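PDB 3TVY: cell wall surface anchor family protein from Streptococcus agalactiae serogroup V, which serves as the adhesive tip pilin of the group B streptococcal pilus, its metal-binding vWFA-type domain probably taking part in attachment to host surfaces. Local coordinates for residues M178-N183 / Y221-G226; I320-I325 / S344-T349; P10-V15 / D53-L58. All coordinates share one frame; numbering follows the deposited sequence.

Interaction 1. Residues M178-N183 / Y221-G226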
loop_
_atom_site.group_PDB
_atom_site.type_symbol
_atom_site.label_atom_id
_atom_site.label_comp_id
_atom_site.label_asym_id
_atom_site.label_seq_id
_atom_site.Cartn_x
_atom_site.Cartn_y
_atom_site.Cartn_z
ATOM N N MET A 178 0.056 4.361 -1.036
ATOM C CA MET A 178 -1.109 4.255 -1.943
ATOM C C MET A 178 -2.286 3.985 -1.026
ATOM O O MET A 178 -2.077 3.559 0.116
ATOM C CB MET A 178 -0.953 3.081 -2.912
ATOM C CG MET A 178 0.231 3.233 -3.930
ATOM S SD MET A 178 0.582 1.683 -4.774
ATOM C CE MET A 178 -0.867 1.522 -5.792
ATOM N N SER A 179 -3.499 4.235 -1.518
ATOM C CA SER A 179 -4.738 4.012 -0.738
ATOM C C SER A 179 -5.959 3.911 -1.651
ATOM O O SER A 179 -5.916 4.368 -2.803
ATOM C CB SER A 179 -4.932 5.134 0.308
ATOM O OG SER A 179 -4.960 6.426 -0.279
ATOM N N TYR A 180 -7.049 3.302 -1.183
ATOM C CA TYR A 180 -8.274 3.438 -1.943
ATOM C C TYR A 180 -8.912 4.759 -1.574
ATOM O O TYR A 180 -8.772 5.235 -0.438
ATOM C CB TYR A 180 -9.267 2.292 -1.708
ATOM C CG TYR A 180 -8.899 1.020 -2.440
ATOM C CD1 TYR A 180 -8.924 0.957 -3.842
ATOM C CD2 TYR A 180 -8.524 -0.127 -1.723
ATOM C CE1 TYR A 180 -8.585 -0.245 -4.515
ATOM C CE2 TYR A 180 -8.191 -1.307 -2.382
ATOM C CZ TYR A 180 -8.226 -1.365 -3.762
ATOM O OH TYR A 180 -7.874 -2.538 -4.378
ATOM N N ALA A 181 -9.617 5.339 -2.544
ATOM C CA ALA A 181 -10.287 6.643 -2.388
ATOM C C ALA A 181 -11.586 6.552 -1.594
ATOM O O ALA A 181 -12.431 5.709 -1.895
ATOM C CB ALA A 181 -10.602 7.213 -3.746
ATOM N N ILE A 182 -11.760 7.458 -0.631
ATOM C CA ILE A 182 -13.082 7.722 -0.061
ATOM C C ILE A 182 -14.020 8.314 -1.134
ATOM O O ILE A 182 -13.640 9.260 -1.864
ATOM C CB ILE A 182 -12.974 8.641 1.174
ATOM C CG1 ILE A 182 -12.054 7.973 2.218
ATOM C CG2 ILE A 182 -14.376 8.911 1.762
ATOM C CD1 ILE A 182 -11.513 8.921 3.297
ATOM N N ASN A 183 -15.231 7.753 -1.228
ATOM C CA ASN A 183 -16.207 8.127 -2.267
ATOM C C ASN A 183 -17.008 9.415 -1.998
ATOM O O ASN A 183 -18.254 9.385 -1.863
ATOM C CB ASN A 183 -17.159 6.951 -2.555
ATOM C CG ASN A 183 -17.870 7.063 -3.922
ATOM O OD1 ASN A 183 -17.466 7.821 -4.813
ATOM N ND2 ASN A 183 -18.953 6.310 -4.068
ATOM N N TYR A 221 -5.485 0.503 -11.113
ATOM C CA TYR A 221 -4.642 1.533 -11.714
ATOM C C TYR A 221 -5.461 2.777 -12.064
ATOM O O TYR A 221 -4.910 3.885 -12.118
ATOM C CB TYR A 221 -3.864 1.011 -12.927
ATOM C CG TYR A 221 -4.647 0.909 -14.222
ATOM C CD1 TYR A 221 -4.523 1.892 -15.212
ATOM C CD2 TYR A 221 -5.462 -0.194 -14.486
ATOM C CE1 TYR A 221 -5.217 1.792 -16.417
ATOM C CE2 TYR A 221 -6.134 -0.318 -15.690
ATOM C CZ TYR A 221 -6.025 0.694 -16.634
ATOM O OH TYR A 221 -6.697 0.570 -17.798
ATOM N N GLN A 222 -6.765 2.577 -12.277
ATOM C CA GLN A 222 -7.713 3.643 -12.613
ATOM C C GLN A 222 -8.251 4.409 -11.401
ATOM O O GLN A 222 -8.677 5.567 -11.528
ATOM C CB GLN A 222 -8.919 3.068 -13.393
ATOM C CG GLN A 222 -8.587 2.446 -14.734
ATOM C CD GLN A 222 -8.393 3.489 -15.803
ATOM O OE1 GLN A 222 -8.370 4.679 -15.522
ATOM N NE2 GLN A 222 -8.257 3.050 -17.032
ATOM N N ILE A 223 -8.274 3.761 -10.233
ATOM C CA ILE A 223 -9.055 4.292 -9.108
ATOM C C ILE A 223 -8.284 4.589 -7.819
ATOM O O ILE A 223 -8.778 5.295 -6.945
ATOM C CB ILE A 223 -10.271 3.337 -8.774
ATOM C CG1 ILE A 223 -9.789 2.018 -8.151
ATOM C CG2 ILE A 223 -11.160 3.145 -9.997
ATOM C CD1 ILE A 223 -10.939 1.141 -7.649
ATOM N N VAL A 224 -7.093 4.019 -7.683
ATOM C CA VAL A 224 -6.341 4.152 -6.436
ATOM C C VAL A 224 -5.667 5.521 -6.332
ATOM O O VAL A 224 -5.360 6.154 -7.356
ATOM C CB VAL A 224 -5.296 3.015 -6.226
ATOM C CG1 VAL A 224 -5.993 1.651 -6.108
ATOM C CG2 VAL A 224 -4.248 3.012 -7.325
ATOM N N LYS A 225 -5.496 5.998 -5.098
ATOM C CA LYS A 225 -4.720 7.188 -4.837
ATOM C C LYS A 225 -3.240 6.804 -4.586
ATOM O O LYS A 225 -2.956 5.788 -3.945
ATOM C CB LYS A 225 -5.304 7.969 -3.634
ATOM C CG LYS A 225 -6.802 8.409 -3.817
ATOM C CD LYS A 225 -6.959 9.612 -4.779
ATOM C CE LYS A 225 -8.430 9.964 -5.012
ATOM N NZ LYS A 225 -8.485 11.134 -5.910
ATOM N N GLY A 226 -2.301 7.610 -5.090
ATOM C CA GLY A 226 -0.859 7.380 -4.827
ATOM C C GLY A 226 -0.204 6.425 -5.825
ATOM O O GLY A 226 -0.883 5.579 -6.427
HETATM O O HOH W 1 -9.854 3.909 -4.938
#
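A single antiparallel bridge between two loops joins S179 to K225, K225 following closely on the short helix 220-223. The pair is of the hydrogen-bonded kind: S179 N donates to K225 O at 2.9 Å, and K225 N returns to S179 O at 2.8 Å. M178 adds a CA-H...O contact, its CA lying 3.1 Å from K225 O. Two residues beyond the bridge on each segment, A181 N and I223 O are linked through a water. The side chains divide between two flanks. Y180 CE1 rests obliquely against V224 CG1 at 3.6 Å, while its hydroxyl is hydrogen-bonded to D220 and K147, which limits the swing of the ring's outer end. M178, bent at chi3 (69°), turns CE back to V224 CG2, 4.0 Å away. On K225 a bend at chi2 (-75°) lays the aliphatic chain along A181, CE standing 3.7 Å from A181 CB, and the lysine makes a cation-pi contact with Y283. S179 OG bonds to H301. With the M178 side chain about 11 Å from the bound magnesium, the contact neighbours the metal site without joining it; its single S179-K225 pair defines an isolated beta bridge between loops of the vWFA fold.

Interaction 2. Residues I320-I325 / S344-T349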
loop_
_atom_site.group_PDB
_atom_site.type_symbol
_atom_site.label_atom_id
_atom_site.label_comp_id
_atom_site.label_asym_id
_atom_site.label_seq_id
_atom_site.Cartn_x
_atom_site.Cartn_y
_atom_site.Cartn_z
ATOM N N ILE A 320 -4.232 -8.785 16.129
ATOM C CA ILE A 320 -3.443 -8.308 14.987
ATOM C C ILE A 320 -2.137 -7.741 15.502
ATOM O O ILE A 320 -2.117 -6.794 16.296
ATOM C CB ILE A 320 -4.216 -7.256 14.145
ATOM C CG1 ILE A 320 -5.583 -7.790 13.743
ATOM C CG2 ILE A 320 -3.431 -6.840 12.887
ATOM C CD1 ILE A 320 -6.510 -6.721 13.241
ATOM N N PHE A 321 -1.038 -8.344 15.048
ATOM C CA PHE A 321 0.284 -7.960 15.520
ATOM C C PHE A 321 1.057 -7.410 14.353
ATOM O O PHE A 321 0.950 -7.926 13.249
ATOM C CB PHE A 321 1.004 -9.191 16.096
ATOM C CG PHE A 321 0.258 -9.866 17.234
ATOM C CD1 PHE A 321 0.218 -9.278 18.508
ATOM C CD2 PHE A 321 -0.374 -11.087 17.038
ATOM C CE1 PHE A 321 -0.443 -9.892 19.591
ATOM C CE2 PHE A 321 -1.049 -11.733 18.120
ATOM C CZ PHE A 321 -1.080 -11.129 19.392
ATOM N N THR A 322 1.843 -6.371 14.584
ATOM C CA THR A 322 2.598 -5.740 13.503
ATOM C C THR A 322 4.058 -5.608 13.898
ATOM O O THR A 322 4.354 -5.034 14.932
ATOM C CB THR A 322 2.029 -4.308 13.209
ATOM O OG1 THR A 322 0.631 -4.410 12.962
ATOM C CG2 THR A 322 2.703 -3.677 11.979
ATOM N N VAL A 323 4.961 -6.153 13.088
ATOM C CA VAL A 323 6.392 -5.986 13.341
ATOM C C VAL A 323 6.946 -5.085 12.224
ATOM O O VAL A 323 6.955 -5.461 11.059
ATOM C CB VAL A 323 7.158 -7.362 13.463
ATOM C CG1 VAL A 323 8.690 -7.140 13.499
ATOM C CG2 VAL A 323 6.657 -8.161 14.718
ATOM N N GLY A 324 7.367 -3.878 12.597
ATOM C CA GLY A 324 7.998 -2.956 11.644
ATOM C C GLY A 324 9.502 -3.202 11.567
ATOM O O GLY A 324 10.142 -3.628 12.568
ATOM N N ILE A 325 10.065 -2.943 10.386
ATOM C CA ILE A 325 11.502 -3.066 10.185
ATOM C C ILE A 325 12.155 -1.712 9.852
ATOM O O ILE A 325 12.104 -1.259 8.690
ATOM C CB ILE A 325 11.872 -4.105 9.099
ATOM C CG1 ILE A 325 11.017 -5.377 9.222
ATOM C CG2 ILE A 325 13.381 -4.417 9.200
ATOM C CD1 ILE A 325 11.007 -6.255 7.954
ATOM N N SER A 344 -2.171 2.101 14.901
ATOM C CA SER A 344 -3.563 2.243 14.470
ATOM C C SER A 344 -4.030 1.056 13.634
ATOM O O SER A 344 -5.253 0.838 13.535
ATOM C CB SER A 344 -3.790 3.560 13.700
ATOM O OG SER A 344 -3.653 3.377 12.284
ATOM N N ILE A 345 -3.094 0.319 13.015
ATOM C CA ILE A 345 -3.475 -0.879 12.248
ATOM C C ILE A 345 -3.138 -2.221 12.961
ATOM O O ILE A 345 -3.115 -3.305 12.344
ATOM C CB ILE A 345 -2.986 -0.860 10.750
ATOM C CG1 ILE A 345 -1.457 -0.892 10.637
ATOM C CG2 ILE A 345 -3.610 0.338 9.991
ATOM C CD1 ILE A 345 -0.911 -1.304 9.259
ATOM N N SER A 346 -2.903 -2.111 14.255
ATOM C CA SER A 346 -2.699 -3.256 15.127
ATOM C C SER A 346 -3.891 -3.270 16.073
ATOM O O SER A 346 -4.570 -2.236 16.246
ATOM C CB SER A 346 -1.369 -3.130 15.871
ATOM O OG SER A 346 -0.282 -2.836 14.987
ATOM N N SER A 347 -4.162 -4.423 16.670
ATOM C CA SER A 347 -5.387 -4.582 17.438
ATOM C C SER A 347 -5.280 -3.961 18.835
ATOM O O SER A 347 -6.293 -3.714 19.481
ATOM C CB SER A 347 -5.869 -6.040 17.464
ATOM O OG SER A 347 -5.003 -6.913 18.159
ATOM N N LYS A 348 -4.045 -3.753 19.288
ATOM C CA LYS A 348 -3.734 -2.938 20.472
ATOM C C LYS A 348 -2.484 -2.133 20.137
ATOM O O LYS A 348 -1.696 -2.516 19.250
ATOM C CB LYS A 348 -3.423 -3.806 21.731
ATOM C CG LYS A 348 -4.532 -4.754 22.238
ATOM C CD LYS A 348 -4.033 -5.582 23.413
ATOM C CE LYS A 348 -5.128 -6.456 24.011
ATOM N NZ LYS A 348 -5.392 -7.572 23.069
ATOM N N THR A 349 -2.274 -1.052 20.879
ATOM C CA THR A 349 -1.094 -0.194 20.693
ATOM C C THR A 349 0.197 -0.957 20.959
ATOM O O THR A 349 1.185 -0.780 20.233
ATOM C CB THR A 349 -1.153 1.065 21.607
ATOM O OG1 THR A 349 -2.351 1.781 21.328
ATOM C CG2 THR A 349 0.005 1.994 21.317
HETATM O O HOH W 2 -1.211 -4.597 10.836
#
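T322 and S346 meet hydroxyl to hydroxyl, T322 OG1 lying 2.7 Å from S346 OG. Both oxygens stand beside their own backbone N and anti to the carbonyl carbon (chi1 -54° for T322, -50° for S346), and this choice turns each toward the gap between strand and loop. S346 OG also bonds to M342 O in the preceding helix, so the serine connects the strand to the end of that helix. A water extends the polar cluster: it lies 2.8 Å from T322 OG1 and donates to I345 O, bridging the threonine to a main-chain carbonyl. The strand is 319-325, an inner member of the parallel sheet of this vWFA domain, and the loop 344-349 leads from helix 335-344 into the edge strand 352-355; the contact therefore lies within a right-handed beta-alpha-beta crossover of the Rossmann-like fold. At the start of the strand segment, S347 faces I320 with CB against CB at 3.9 Å. Its OG, held between the backbone N and the carbonyl carbon, accepts from I320 N at 2.9 Å with an almost straight N-H...O angle of 172°. S347 N in turn donates to I320 O at 3.2 Å, so that one serine engages both main-chain polar groups of I320, one with its side chain and the other with its backbone. I320 sends its two branches apart: CG1 passes S347 CB, whereas CG2 approaches I345 O to 3.6 Å. The I320 side chain also touches I168 of strand 165-172.

Interaction 3. Residues P10-V15 / D53-L58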
loop_
_atom_site.group_PDB
_atom_site.type_symbol
_atom_site.label_atom_id
_atom_site.label_comp_id
_atom_site.label_asym_id
_atom_site.label_seq_id
_atom_site.Cartn_x
_atom_site.Cartn_y
_atom_site.Cartn_z
ATOM N N PRO A 10 -9.155 -23.529 18.048
ATOM C CA PRO A 10 -8.110 -23.615 17.028
ATOM C C PRO A 10 -7.782 -22.216 16.486
ATOM O O PRO A 10 -8.575 -21.277 16.647
ATOM C CB PRO A 10 -8.744 -24.473 15.922
ATOM C CG PRO A 10 -10.051 -24.983 16.467
ATOM C CD PRO A 10 -10.452 -24.052 17.563
ATOM N N LEU A 11 -6.616 -22.083 15.860
ATOM C CA LEU A 11 -6.191 -20.790 15.305
ATOM C C LEU A 11 -6.244 -20.748 13.790
ATOM O O LEU A 11 -5.766 -21.657 13.121
ATOM C CB LEU A 11 -4.780 -20.417 15.777
ATOM C CG LEU A 11 -4.429 -20.395 17.272
ATOM C CD1 LEU A 11 -2.995 -19.921 17.440
ATOM C CD2 LEU A 11 -5.329 -19.541 18.059
ATOM N N ASP A 12 -6.845 -19.683 13.269
ATOM C CA ASP A 12 -6.788 -19.338 11.868
ATOM C C ASP A 12 -5.900 -18.101 11.764
ATOM O O ASP A 12 -6.237 -17.059 12.328
ATOM C CB ASP A 12 -8.182 -19.024 11.353
ATOM C CG ASP A 12 -8.985 -20.283 10.997
ATOM O OD1 ASP A 12 -8.410 -21.388 10.841
ATOM O OD2 ASP A 12 -10.204 -20.161 10.868
ATOM N N VAL A 13 -4.766 -18.217 11.060
ATOM C CA VAL A 13 -3.744 -17.143 11.055
ATOM C C VAL A 13 -3.482 -16.684 9.610
ATOM O O VAL A 13 -3.170 -17.507 8.729
ATOM C CB VAL A 13 -2.390 -17.617 11.710
ATOM C CG1 VAL A 13 -1.360 -16.512 11.755
ATOM C CG2 VAL A 13 -2.606 -18.169 13.115
ATOM N N VAL A 14 -3.608 -15.378 9.356
ATOM C CA VAL A 14 -3.112 -14.814 8.113
ATOM C C VAL A 14 -1.773 -14.090 8.414
ATOM O O VAL A 14 -1.732 -13.203 9.286
ATOM C CB VAL A 14 -4.124 -13.815 7.504
ATOM C CG1 VAL A 14 -3.543 -13.147 6.269
ATOM C CG2 VAL A 14 -5.455 -14.519 7.145
ATOM N N VAL A 15 -0.699 -14.481 7.715
ATOM C CA VAL A 15 0.555 -13.674 7.671
ATOM C C VAL A 15 0.513 -12.697 6.445
ATOM O O VAL A 15 0.314 -13.115 5.300
ATOM C CB VAL A 15 1.847 -14.548 7.614
ATOM C CG1 VAL A 15 3.092 -13.655 7.650
ATOM C CG2 VAL A 15 1.931 -15.524 8.793
ATOM N N ASP A 53 -4.564 -28.576 14.576
ATOM C CA ASP A 53 -5.857 -27.852 14.503
ATOM C C ASP A 53 -5.785 -26.485 13.770
ATOM O O ASP A 53 -6.809 -25.963 13.288
ATOM C CB ASP A 53 -6.418 -27.595 15.911
ATOM C CG ASP A 53 -6.696 -28.885 16.695
ATOM O OD1 ASP A 53 -6.915 -29.936 16.046
ATOM O OD2 ASP A 53 -6.695 -28.818 17.958
ATOM N N ASN A 54 -4.587 -25.908 13.726
ATOM C CA ASN A 54 -4.365 -24.542 13.247
ATOM C C ASN A 54 -4.236 -24.430 11.735
ATOM O O ASN A 54 -3.525 -25.219 11.103
ATOM C CB ASN A 54 -3.095 -23.975 13.898
ATOM C CG ASN A 54 -3.218 -23.827 15.411
ATOM O OD1 ASN A 54 -4.327 -23.745 15.955
ATOM N ND2 ASN A 54 -2.074 -23.768 16.091
ATOM N N ARG A 55 -4.880 -23.424 11.154
ATOM C CA ARG A 55 -4.716 -23.154 9.722
ATOM C C ARG A 55 -3.942 -21.852 9.459
ATOM O O ARG A 55 -3.921 -20.938 10.301
ATOM C CB ARG A 55 -6.071 -23.115 9.031
ATOM C CG ARG A 55 -6.898 -24.361 9.240
ATOM C CD ARG A 55 -8.111 -24.360 8.340
ATOM N NE ARG A 55 -9.065 -23.306 8.723
ATOM C CZ ARG A 55 -10.117 -22.968 8.000
ATOM N NH1 ARG A 55 -10.374 -23.616 6.865
ATOM N NH2 ARG A 55 -10.931 -21.998 8.410
ATOM N N VAL A 56 -3.299 -21.776 8.292
ATOM C CA VAL A 56 -2.499 -20.589 7.925
ATOM C C VAL A 56 -2.767 -20.145 6.489
ATOM O O VAL A 56 -3.167 -20.952 5.637
ATOM C CB VAL A 56 -0.941 -20.790 8.171
ATOM C CG1 VAL A 56 -0.617 -20.909 9.653
ATOM C CG2 VAL A 56 -0.396 -22.005 7.407
ATOM N N ALA A 57 -2.579 -18.854 6.246
ATOM C CA ALA A 57 -2.659 -18.271 4.923
ATOM C C ALA A 57 -1.603 -17.168 4.827
ATOM O O ALA A 57 -1.184 -16.598 5.839
ATOM C CB ALA A 57 -4.022 -17.711 4.649
ATOM N N LEU A 58 -1.205 -16.853 3.602
ATOM C CA LEU A 58 -0.101 -15.914 3.382
ATOM C C LEU A 58 -0.478 -14.885 2.325
ATOM O O LEU A 58 -0.905 -15.241 1.250
ATOM C CB LEU A 58 1.173 -16.680 2.980
ATOM C CG LEU A 58 2.384 -15.914 2.420
ATOM C CD1 LEU A 58 3.045 -15.051 3.426
ATOM C CD2 LEU A 58 3.386 -16.839 1.729
#
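R55 and D12 are paired neighbours on adjacent parallel strands, 55-58 and 11-15, of the central sheet in the vWFA fold; the two strand segments run nearly parallel, and main-chain bonds alternate along the join. Both side chains project from the face that also carries V14 and A57. Followed outward, the arginine skirts one oxygen: R55 CB lies 3.4 Å from D12 OD1, and CG and CD keep close to that same atom. A turn at chi3 (-68°) then brings the guanidinium side-on to the acid. R55 NE bonds D12 OD1 at 2.9 Å, on the syn side but out of the carboxylate plane, and R55 NH2 meets D12 OD2 at 3.2 Å from above that plane, so each nitrogen takes a separate oxygen. The result is a two-point, side-on salt bridge whose carboxylate and guanidinium planes are 47° apart, so it is not coplanar. Further partners hold both groups: D12 OD2 also receives S160 OG and R164 NE, while R55 NH2 donates to Q159 O. On the opposite face V13, V15, V56 and L58 include residues packed on helix 33-49, with V13 CB 4.3 Å from V56 CG1. At the strand entrance the N54 amide substitutes for a main-chain carbonyl: its OD1 accepts from L11 N at 2.8 Å, the donor tilted 34° from the amide carbonyl plane, while N54 ND2 is bound to I48 O.

All three contacts are largely buried, but interactions 2 and 3 belong to the same parallel sheet, whereas interaction 1 joins loops outside it. By their centres, interaction 1 lies about 10 Å from the centre of the chain, interaction 2 about 15 Å and interaction 3 about 23 Å, the last being the most peripheral and including the exposed D53. Interaction 3 couples neighbouring strands 11-18 and 55-61 through continuous main-chain bonding and, on one face, a charged pair. Interaction 2 touches strand 319-325, two places along the sheet from 11-18, and relies on serine and threonine hydroxyls with one water to fasten a loop. Interaction 1 has a lone beta bridge supplemented by apolar side chains and a water.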